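Local coordinates for hypothetical sugar binding protein (Bacteroides thetaiotaomicron, PDB 3SEE) that is of unknown function but probably binds sugars, having the galactose-binding domain-like beta-sandwich fold, at residues G82-D87 with Q115-K120; Y94-Y99 with V109-K114; S187-D190 with I195-D198; C199-L204 with V217-K222. All coordinates share one frame; numbering follows the deposited sequence.

Contact 1: G82-D87 with Q115-K120; sequences GQRITD and QTNEEK
Arg84, near the end of strand 79-85, is the residue of 82-87 that reaches the loop after strand 108-115, where it meets Thr116 and Asn117. The residues before and after it, Gln83 and Ile85, pair by their backbones with strand 199-204. With CG of Arg84 anti to the backbone N (chi1 -176°) and the chain extended as far as NE, the guanidinium is carried well clear of the strand. CG2 of Thr116 lies over one face of that group, 3.7 Å from Arg84 CZ and offset toward the rim, while Thr116 OG1 bonds to Asp198 OD1. Arginine suits the place because its several donors can be shared out: NH2 makes a salt bridge with Asp198 OD2, and NH1 bonds to the carbonyls of Ser29 and Ala31. Arg84 NH2 and Asn117 ND2 are both donors, 3.6 Å apart, and are joined through a water that accepts from each, 3.0 Å from Arg84 NH2 and 2.9 Å from Asn117 ND2. The amide is turned 84° from the guanidinium, and its OD1 bonds to Ser29. Within the loop, Gln115 NE2 donates to Asn117 O at 2.9 Å. A methionine in place of Arg84 would probably leave Asp198 without its counter-charge and the two loop carbonyls without their donor. This is a polar cluster at the end of one sheet of a beta-sandwich, where an arginine on a strand ties neighbouring loops together.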
# COMPACT_ATOMS: atom_id res chain seq x y z
N GLY A 82 -1.18 -6.65 -1.97
CA GLY A 82 -1.81 -5.78 -2.94
C GLY A 82 -3.22 -6.16 -3.34
O GLY A 82 -3.61 -7.34 -3.25
N GLN A 83 -4.00 -5.19 -3.80
CA GLN A 83 -5.27 -5.49 -4.48
C GLN A 83 -5.49 -4.49 -5.59
O GLN A 83 -5.50 -3.28 -5.35
CB GLN A 83 -6.45 -5.51 -3.51
CG GLN A 83 -7.75 -5.90 -4.23
CD GLN A 83 -8.91 -6.31 -3.37
OE1 GLN A 83 -10.03 -5.94 -3.69
NE2 GLN A 83 -8.69 -7.11 -2.31
N ARG A 84 -5.62 -5.02 -6.80
CA ARG A 84 -5.86 -4.23 -8.00
C ARG A 84 -7.34 -3.89 -8.13
O ARG A 84 -8.19 -4.76 -7.88
CB ARG A 84 -5.35 -5.02 -9.21
CG ARG A 84 -5.41 -4.35 -10.55
CD ARG A 84 -4.88 -5.29 -11.59
NE ARG A 84 -4.86 -4.71 -12.92
CZ ARG A 84 -4.29 -5.30 -13.96
NH1 ARG A 84 -3.76 -6.51 -13.85
NH2 ARG A 84 -4.22 -4.67 -15.12
N ILE A 85 -7.59 -2.64 -8.50
CA ILE A 85 -8.95 -2.13 -8.60
C ILE A 85 -9.18 -1.59 -10.02
O ILE A 85 -8.50 -0.68 -10.46
CB ILE A 85 -9.19 -1.01 -7.58
CG1 ILE A 85 -8.91 -1.52 -6.15
CG2 ILE A 85 -10.64 -0.47 -7.71
CD1 ILE A 85 -9.08 -0.47 -5.07
N THR A 86 -10.15 -2.18 -10.70
CA THR A 86 -10.51 -1.81 -12.07
C THR A 86 -11.97 -1.38 -12.18
O THR A 86 -12.49 -1.28 -13.27
CB THR A 86 -10.19 -2.94 -13.07
OG1 THR A 86 -10.85 -4.14 -12.63
CG2 THR A 86 -8.69 -3.17 -13.15
N ASP A 87 -12.62 -1.10 -11.06
CA ASP A 87 -14.02 -0.68 -11.13
C ASP A 87 -14.21 0.74 -11.66
O ASP A 87 -15.32 1.08 -12.12
CB ASP A 87 -14.70 -0.93 -9.81
CG ASP A 87 -14.91 -2.45 -9.55
OD1 ASP A 87 -15.31 -3.28 -10.45
OD2 ASP A 87 -14.66 -2.82 -8.40
N GLN A 115 -0.66 3.46 -9.94
CA GLN A 115 -1.07 3.05 -11.27
C GLN A 115 -0.50 1.68 -11.63
O GLN A 115 0.69 1.43 -11.46
CB GLN A 115 -0.59 4.10 -12.25
CG GLN A 115 -0.98 3.82 -13.71
CD GLN A 115 -0.78 5.02 -14.61
OE1 GLN A 115 -0.84 6.16 -14.14
NE2 GLN A 115 -0.60 4.79 -15.92
N THR A 116 -1.34 0.80 -12.18
CA THR A 116 -0.89 -0.56 -12.50
C THR A 116 0.06 -0.61 -13.70
O THR A 116 1.14 -1.20 -13.60
CB THR A 116 -2.08 -1.48 -12.74
OG1 THR A 116 -2.96 -1.37 -11.62
CG2 THR A 116 -1.64 -2.93 -12.93
N ASN A 117 -0.39 -0.01 -14.80
CA ASN A 117 0.33 -0.10 -16.07
C ASN A 117 0.83 1.28 -16.48
O ASN A 117 0.06 2.11 -16.94
CB ASN A 117 -0.56 -0.73 -17.15
CG ASN A 117 -0.70 -2.22 -16.97
OD1 ASN A 117 0.28 -2.88 -16.63
ND2 ASN A 117 -1.90 -2.77 -17.19
N GLU A 118 2.11 1.52 -16.22
CA GLU A 118 2.75 2.82 -16.42
C GLU A 118 3.36 2.93 -17.80
O GLU A 118 3.81 1.95 -18.38
CB GLU A 118 3.89 2.99 -15.41
CG GLU A 118 3.43 2.91 -13.94
CD GLU A 118 3.06 4.23 -13.30
OE1 GLU A 118 2.82 5.25 -13.98
OE2 GLU A 118 2.97 4.22 -12.04
N GLU A 119 3.40 4.16 -18.29
CA GLU A 119 4.15 4.43 -19.52
C GLU A 119 5.56 4.82 -19.15
O GLU A 119 5.89 5.02 -17.98
CB GLU A 119 3.44 5.49 -20.37
CG GLU A 119 2.04 5.08 -20.81
CD GLU A 119 2.03 3.86 -21.74
OE1 GLU A 119 2.83 3.87 -22.70
OE2 GLU A 119 1.23 2.90 -21.53
N LYS A 120 6.43 4.86 -20.17
CA LYS A 120 7.80 5.32 -20.00
C LYS A 120 7.89 6.80 -20.37
O LYS A 120 7.13 7.28 -21.21
CB LYS A 120 8.74 4.50 -20.88
CG LYS A 120 9.07 3.14 -20.30
CD LYS A 120 9.63 2.21 -21.36
CE LYS A 120 10.55 1.16 -20.74
NZ LYS A 120 9.86 0.24 -19.78
O HOH W 1 -2.26 -5.68 -17.12

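Contact 2: Y94-Y99 with V109-K114; sequences YVLTFY and VSVYIK
Phe98 points from strand 94-99 toward Val109 and Val111 of strand 109-114 and meets both with the rim of its ring. CG sits between the backbone N and the carbonyl carbon (chi1 57°), which sends the ring across to the facing strand. Val111 CG2 lies in the ring plane, 3.6 Å from Phe98 CE1, and Val109 CG2 approaches the same rim at 3.9 Å from Phe98 CE2. The two methyls thus sit at neighbouring points of one edge, with CZ between them. Val109 comes from the opposite direction to Phe98, whereas Val111 slides past it. Two residues before Phe98, Leu96 meets the same Val111 tip to tip, Leu96 CD2 being 3.5 Å from Val111 CG1; Val111 has a second conformer, so this closeness is doubtful evidence of strain. An alanine in place of Phe98 would probably open a gap between the strands and leave both valine methyls without their aromatic partner. The strands run at 147° to each other, their axes 9.8 Å apart, and belong to different sheets. Valine is at home in a strand, and its two methyls let Val111 meet both Leu96 and Phe98. With hydrocarbon alone meeting across the interface, its cohesion rests on shape and exclusion of water.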
# COMPACT_ATOMS: atom_id res chain seq x y z
N TYR A 94 -11.02 9.62 -0.79
CA TYR A 94 -11.25 8.26 -0.36
C TYR A 94 -10.51 8.03 0.95
O TYR A 94 -9.42 8.56 1.17
CB TYR A 94 -10.76 7.25 -1.41
CG TYR A 94 -11.58 7.20 -2.67
CD1 TYR A 94 -11.48 8.20 -3.62
CD2 TYR A 94 -12.39 6.11 -2.94
CE1 TYR A 94 -12.21 8.14 -4.78
CE2 TYR A 94 -13.13 6.07 -4.12
CZ TYR A 94 -13.01 7.06 -5.03
OH TYR A 94 -13.75 7.01 -6.20
N VAL A 95 -11.08 7.17 1.79
CA VAL A 95 -10.41 6.73 3.00
C VAL A 95 -10.05 5.28 2.89
O VAL A 95 -10.87 4.48 2.44
CB VAL A 95 -11.24 6.99 4.28
CG1 VAL A 95 -12.54 6.20 4.32
CG2 VAL A 95 -10.38 6.77 5.54
N LEU A 96 -8.82 4.96 3.26
CA LEU A 96 -8.36 3.59 3.40
C LEU A 96 -8.17 3.31 4.88
O LEU A 96 -7.48 4.06 5.57
CB LEU A 96 -7.03 3.38 2.70
CG LEU A 96 -6.58 1.88 2.77
CD1 LEU A 96 -7.32 0.99 1.79
CD2 LEU A 96 -5.12 1.63 2.63
N THR A 97 -8.82 2.28 5.38
CA THR A 97 -8.77 1.88 6.80
C THR A 97 -8.46 0.41 6.89
O THR A 97 -8.91 -0.37 6.04
CB THR A 97 -10.09 2.08 7.61
OG1 THR A 97 -11.09 1.13 7.25
CG2 THR A 97 -10.63 3.48 7.45
N PHE A 98 -7.73 0.02 7.92
CA PHE A 98 -7.54 -1.39 8.24
C PHE A 98 -7.05 -1.51 9.66
O PHE A 98 -6.83 -0.52 10.34
CB PHE A 98 -6.61 -2.10 7.25
CG PHE A 98 -5.23 -1.50 7.13
CD1 PHE A 98 -4.99 -0.47 6.24
CD2 PHE A 98 -4.17 -1.97 7.88
CE1 PHE A 98 -3.74 0.09 6.10
CE2 PHE A 98 -2.91 -1.42 7.74
CZ PHE A 98 -2.69 -0.39 6.84
N TYR A 99 -6.95 -2.73 10.16
CA TYR A 99 -6.40 -2.98 11.47
C TYR A 99 -5.08 -3.73 11.32
O TYR A 99 -4.92 -4.57 10.42
CB TYR A 99 -7.38 -3.78 12.35
CG TYR A 99 -8.50 -2.90 12.82
CD1 TYR A 99 -9.59 -2.63 12.02
CD2 TYR A 99 -8.44 -2.27 14.05
CE1 TYR A 99 -10.59 -1.73 12.44
CE2 TYR A 99 -9.43 -1.40 14.50
CZ TYR A 99 -10.49 -1.13 13.68
OH TYR A 99 -11.49 -0.25 14.10
N VAL A 109 3.53 0.48 9.77
CA VAL A 109 2.81 -0.10 8.65
C VAL A 109 2.49 1.03 7.68
O VAL A 109 2.35 2.18 8.08
CB VAL A 109 1.55 -0.82 9.14
CG1 VAL A 109 0.55 0.13 9.78
CG2 VAL A 109 0.94 -1.67 8.04
N SER A 110 2.39 0.68 6.41
CA SER A 110 2.43 1.66 5.34
C SER A 110 1.48 1.31 4.22
O SER A 110 1.10 0.16 4.04
CB SER A 110 3.85 1.76 4.80
OG SER A 110 4.79 1.95 5.86
N VAL A 111 1.17 2.33 3.43
CA VAL A 111 0.21 2.26 2.33
C VAL A 111 0.69 3.12 1.17
O VAL A 111 1.21 4.22 1.40
CB VAL A 111 -1.11 2.94 2.78
CG1 VAL A 111 -2.12 3.02 1.63
CG2 VAL A 111 -1.68 2.22 3.98
N TYR A 112 0.42 2.72 -0.07
CA TYR A 112 0.38 3.62 -1.21
C TYR A 112 -0.64 3.06 -2.20
O TYR A 112 -1.06 1.90 -2.09
CB TYR A 112 1.76 3.86 -1.84
CG TYR A 112 2.47 2.65 -2.42
CD1 TYR A 112 2.11 2.14 -3.66
CD2 TYR A 112 3.48 2.01 -1.72
CE1 TYR A 112 2.75 1.04 -4.19
CE2 TYR A 112 4.12 0.90 -2.24
CZ TYR A 112 3.75 0.42 -3.49
OH TYR A 112 4.37 -0.68 -4.05
N ILE A 113 -1.03 3.89 -3.18
CA ILE A 113 -2.00 3.48 -4.20
C ILE A 113 -1.43 3.96 -5.53
O ILE A 113 -1.27 5.16 -5.77
CB ILE A 113 -3.40 4.07 -3.94
CG1 ILE A 113 -3.86 3.83 -2.49
CG2 ILE A 113 -4.41 3.44 -4.93
CD1 ILE A 113 -5.27 4.40 -2.16
N LYS A 114 -1.09 3.00 -6.39
CA LYS A 114 -0.27 3.23 -7.57
C LYS A 114 -0.97 2.77 -8.85
O LYS A 114 -1.70 1.80 -8.87
CB LYS A 114 1.10 2.52 -7.44
CG LYS A 114 2.12 2.92 -8.48
CD LYS A 114 3.46 2.27 -8.21
CE LYS A 114 4.55 2.73 -9.16
NZ LYS A 114 4.30 2.30 -10.57

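Contact 3: S187-D190 with I195-D198; sequences SDTD and ILKD
Thr189 and Leu196 reach toward each other tip to tip, the threonine methyl against the end of the leucine. Thr189 CG2 is 3.9 Å from Leu196 CD1 and 4.0 Å from Leu196 CG, and the same methyl touches Ile195 more loosely, with CG2 of Thr189 and CG2 of Ile195 4.3 Å apart. On the next residue it is the main chain that takes part: Asp190 O stands 3.6 Å from Leu196 CD1, a van der Waals contact between a carbonyl and a methyl. Threonine suits the spot because it is two-sided. Its CG2, anti to the backbone N, faces the leucine, while OG1 bonds to the carbonyl of Met168, so the buried hydroxyl is satisfied and the rotation of the side chain is fixed.

Further out, Asp190 turns its carboxylate back on the chain: in the conformer described, OD2 accepts from the backbone N of Asp192, the bond of an Asx turn. Thr189 has a backbone bond with Gly169 and Leu196 one with Leu89, while the side chains of Leu196 and Ile195 both pack on Phe131, and Ile195 also lies on Val171. The helical turn is short and poorly bonded; the hydrogen bond from Asp198 N to Ile195 O is weak, at 3.5 Å. Altogether this is a connection between the two sheets, from edge strand 186-188 through a short helical turn to strand 199-204, and a small apolar cluster closes the turn at the end of the beta-sandwich.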
# COMPACT_ATOMS: atom_id res chain seq x y z
N SER A 187 0.11 17.02 -9.37
CA SER A 187 -0.78 17.56 -10.39
C SER A 187 -2.21 17.08 -10.19
O SER A 187 -2.47 16.05 -9.54
CB SER A 187 -0.24 17.21 -11.77
OG SER A 187 -0.20 15.80 -11.94
N ASP A 188 -3.15 17.80 -10.77
CA ASP A 188 -4.53 17.37 -10.73
C ASP A 188 -4.71 16.18 -11.68
O ASP A 188 -4.27 16.21 -12.83
CB ASP A 188 -5.48 18.48 -11.17
CG ASP A 188 -5.58 19.62 -10.18
OD1 ASP A 188 -5.13 19.50 -9.03
OD2 ASP A 188 -6.16 20.65 -10.57
N THR A 189 -5.39 15.15 -11.20
CA THR A 189 -5.62 13.96 -12.00
C THR A 189 -6.49 14.33 -13.19
O THR A 189 -7.52 14.98 -13.03
CB THR A 189 -6.38 12.92 -11.18
OG1 THR A 189 -5.69 12.79 -9.92
CG2 THR A 189 -6.43 11.57 -11.88
N ASP A 190 -6.10 13.91 -14.38
CA ASP A 190 -6.94 14.13 -15.55
C ASP A 190 -8.20 13.28 -15.42
O ASP A 190 -8.15 12.14 -14.90
CB ASP A 190 -6.18 13.75 -16.82
CG ASP A 190 -6.90 14.18 -18.09
OD1 ASP A 190 -6.81 15.36 -18.47
OD2 ASP A 190 -7.55 13.31 -18.69
N ILE A 195 -4.74 5.90 -14.18
CA ILE A 195 -4.70 5.44 -12.80
C ILE A 195 -6.10 5.24 -12.22
O ILE A 195 -6.32 4.38 -11.39
CB ILE A 195 -3.84 6.37 -11.92
CG1 ILE A 195 -3.59 5.76 -10.55
CG2 ILE A 195 -4.43 7.79 -11.86
CD1 ILE A 195 -2.62 6.56 -9.65
N LEU A 196 -7.07 6.06 -12.65
CA LEU A 196 -8.42 5.94 -12.14
C LEU A 196 -9.07 4.63 -12.55
O LEU A 196 -9.91 4.08 -11.84
CB LEU A 196 -9.29 7.11 -12.62
CG LEU A 196 -8.92 8.50 -12.09
CD1 LEU A 196 -9.66 9.56 -12.90
CD2 LEU A 196 -9.21 8.66 -10.59
N LYS A 197 -8.70 4.11 -13.73
CA LYS A 197 -9.29 2.89 -14.27
C LYS A 197 -8.56 1.62 -13.87
O LYS A 197 -9.11 0.52 -13.99
CB LYS A 197 -9.38 2.93 -15.78
CG LYS A 197 -10.16 4.10 -16.29
CD LYS A 197 -10.25 4.07 -17.83
CE LYS A 197 -10.79 5.37 -18.46
NZ LYS A 197 -9.77 6.38 -18.95
N ASP A 198 -7.30 1.73 -13.42
CA ASP A 198 -6.50 0.54 -13.13
C ASP A 198 -5.35 0.92 -12.21
O ASP A 198 -4.34 1.50 -12.65
CB ASP A 198 -5.99 -0.07 -14.44
CG ASP A 198 -5.36 -1.41 -14.25
OD1 ASP A 198 -5.27 -1.91 -13.11
OD2 ASP A 198 -4.94 -2.00 -15.28

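Contact 4: C199-L204 with V217-K222; sequences CYVAIL and VTLKKK
Ile203 meets Val217 between the two sheets, and its side chain can be followed outward from CB, which points toward strand 217-221. There it forks. CG2, anti to the backbone N, turns to the ring of Phe98 on strand 93-102. The other branch, Ile203 CG1, is beside the backbone N and passes Val201 of its own strand, 4.2 Å from Val201 CG1. CD1 continues the chain in extended form (chi2 172°) and so is carried to the facing strand, where it arrives tip to tip with the valine: Ile203 CD1 is 4.2 Å from Val217 CG2 and equally far from Val217 CG1, so that it faces both methyls alike. Two residues back on the strand, Val201 CG2 approaches Leu219 CD2 at 4.3 Å, and Ile85 of strand 79-85 touches both Val201 and Leu219. The longer isoleucine faces a short valine, and the short Val201 faces a longer leucine, so each pair spans the distance between the sheets with one long and one short side chain. These light touches of alternate, inward-facing residues are characteristic of the core of a beta-sandwich, the fold of galactose-binding domain-like proteins.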
# COMPACT_ATOMS: atom_id res chain seq x y z
N CYS A 199 -5.55 0.64 -10.93
CA CYS A 199 -4.55 0.94 -9.92
C CYS A 199 -4.54 -0.20 -8.92
O CYS A 199 -5.35 -1.12 -9.02
CB CYS A 199 -4.86 2.28 -9.23
SG CYS A 199 -6.40 2.29 -8.27
N TYR A 200 -3.62 -0.14 -7.95
CA TYR A 200 -3.65 -1.09 -6.86
C TYR A 200 -3.31 -0.42 -5.55
O TYR A 200 -2.46 0.49 -5.50
CB TYR A 200 -2.73 -2.29 -7.11
CG TYR A 200 -1.30 -1.98 -7.41
CD1 TYR A 200 -0.91 -1.67 -8.70
CD2 TYR A 200 -0.33 -2.01 -6.41
CE1 TYR A 200 0.43 -1.40 -8.97
CE2 TYR A 200 0.99 -1.75 -6.70
CZ TYR A 200 1.37 -1.40 -7.99
OH TYR A 200 2.67 -1.16 -8.34
N VAL A 201 -3.97 -0.89 -4.51
CA VAL A 201 -3.57 -0.60 -3.14
C VAL A 201 -2.43 -1.53 -2.73
O VAL A 201 -2.51 -2.73 -2.98
CB VAL A 201 -4.77 -0.78 -2.20
CG1 VAL A 201 -4.35 -0.64 -0.72
CG2 VAL A 201 -5.90 0.18 -2.55
N ALA A 202 -1.40 -0.98 -2.11
CA ALA A 202 -0.28 -1.72 -1.53
C ALA A 202 -0.24 -1.43 -0.04
O ALA A 202 -0.25 -0.27 0.38
CB ALA A 202 1.04 -1.27 -2.18
N ILE A 203 -0.20 -2.49 0.77
CA ILE A 203 -0.04 -2.40 2.21
C ILE A 203 1.28 -3.09 2.53
O ILE A 203 1.54 -4.23 2.07
CB ILE A 203 -1.22 -3.05 2.97
CG1 ILE A 203 -2.52 -2.31 2.63
CG2 ILE A 203 -0.92 -3.08 4.48
CD1 ILE A 203 -3.80 -2.98 3.17
N LEU A 204 2.16 -2.41 3.27
CA LEU A 204 3.54 -2.82 3.49
C LEU A 204 3.94 -2.69 4.91
O LEU A 204 3.41 -1.84 5.64
CB LEU A 204 4.52 -1.88 2.79
CG LEU A 204 4.21 -1.58 1.34
CD1 LEU A 204 3.41 -0.30 1.18
CD2 LEU A 204 5.50 -1.51 0.53
N VAL A 217 -9.91 -4.60 5.87
CA VAL A 217 -9.52 -3.46 5.04
C VAL A 217 -10.71 -2.85 4.32
O VAL A 217 -11.50 -3.56 3.68
CB VAL A 217 -8.49 -3.90 3.99
CG1 VAL A 217 -7.99 -2.69 3.20
CG2 VAL A 217 -7.33 -4.70 4.62
N THR A 218 -10.79 -1.53 4.37
CA THR A 218 -11.85 -0.76 3.71
C THR A 218 -11.25 0.33 2.82
O THR A 218 -10.35 1.03 3.27
CB THR A 218 -12.72 -0.02 4.74
OG1 THR A 218 -13.29 -0.94 5.66
CG2 THR A 218 -13.84 0.76 4.03
N LEU A 219 -11.77 0.48 1.61
CA LEU A 219 -11.49 1.67 0.79
C LEU A 219 -12.86 2.21 0.39
O LEU A 219 -13.64 1.51 -0.26
CB LEU A 219 -10.70 1.32 -0.46
CG LEU A 219 -10.37 2.48 -1.38
CD1 LEU A 219 -9.44 3.52 -0.72
CD2 LEU A 219 -9.78 1.97 -2.67
N LYS A 220 -13.14 3.47 0.74
CA LYS A 220 -14.47 4.05 0.54
C LYS A 220 -14.36 5.49 0.12
O LYS A 220 -13.56 6.25 0.66
CB LYS A 220 -15.30 4.05 1.84
CG LYS A 220 -15.94 2.76 2.23
CD LYS A 220 -17.15 3.08 3.13
N LYS A 221 -15.22 5.88 -0.80
CA LYS A 221 -15.33 7.27 -1.22
C LYS A 221 -16.02 8.08 -0.11
O LYS A 221 -17.02 7.63 0.44
CB LYS A 221 -16.13 7.38 -2.52
CG LYS A 221 -16.00 8.73 -3.18
CD LYS A 221 -16.68 8.79 -4.52
CE LYS A 221 -16.38 10.10 -5.23
NZ LYS A 221 -17.07 11.27 -4.59
N LYS A 222 -15.48 9.25 0.17
CA LYS A 222 -16.03 10.08 1.26
C LYS A 222 -16.40 11.45 0.76
O LYS A 222 -16.41 11.69 -0.44
CB LYS A 222 -15.03 10.22 2.41
CG LYS A 222 -14.61 8.91 3.03
CD LYS A 222 -15.76 8.10 3.61
CE LYS A 222 -16.17 8.56 5.01
NZ LYS A 222 -17.05 7.49 5.67
OXT LYS A 222 -16.53 12.40 1.56

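In the fold
Contacts 2 and 4 lie in the core, their centres about 5 Å apart. Strands 108-115 and 199-204 are neighbours in one sheet, 93-102 and 211-221 in the other, so both contacts join the same two layers and are purely apolar. Contacts 1 and 3 lie farther from the centre of the chain; contact 1 is partly buried, contact 3 largely buried despite its peripheral place. Contact 1 sets a guanidinium against a methyl and a water-bridged amide, its salt bridge going to Asp198; contact 3 sets methyls beside a carbonyl. Asp198 follows the helical turn of contact 3, and strand 199-204 of contact 4, hydrogen-bonded to strand 79-85 of contact 1, begins right after it.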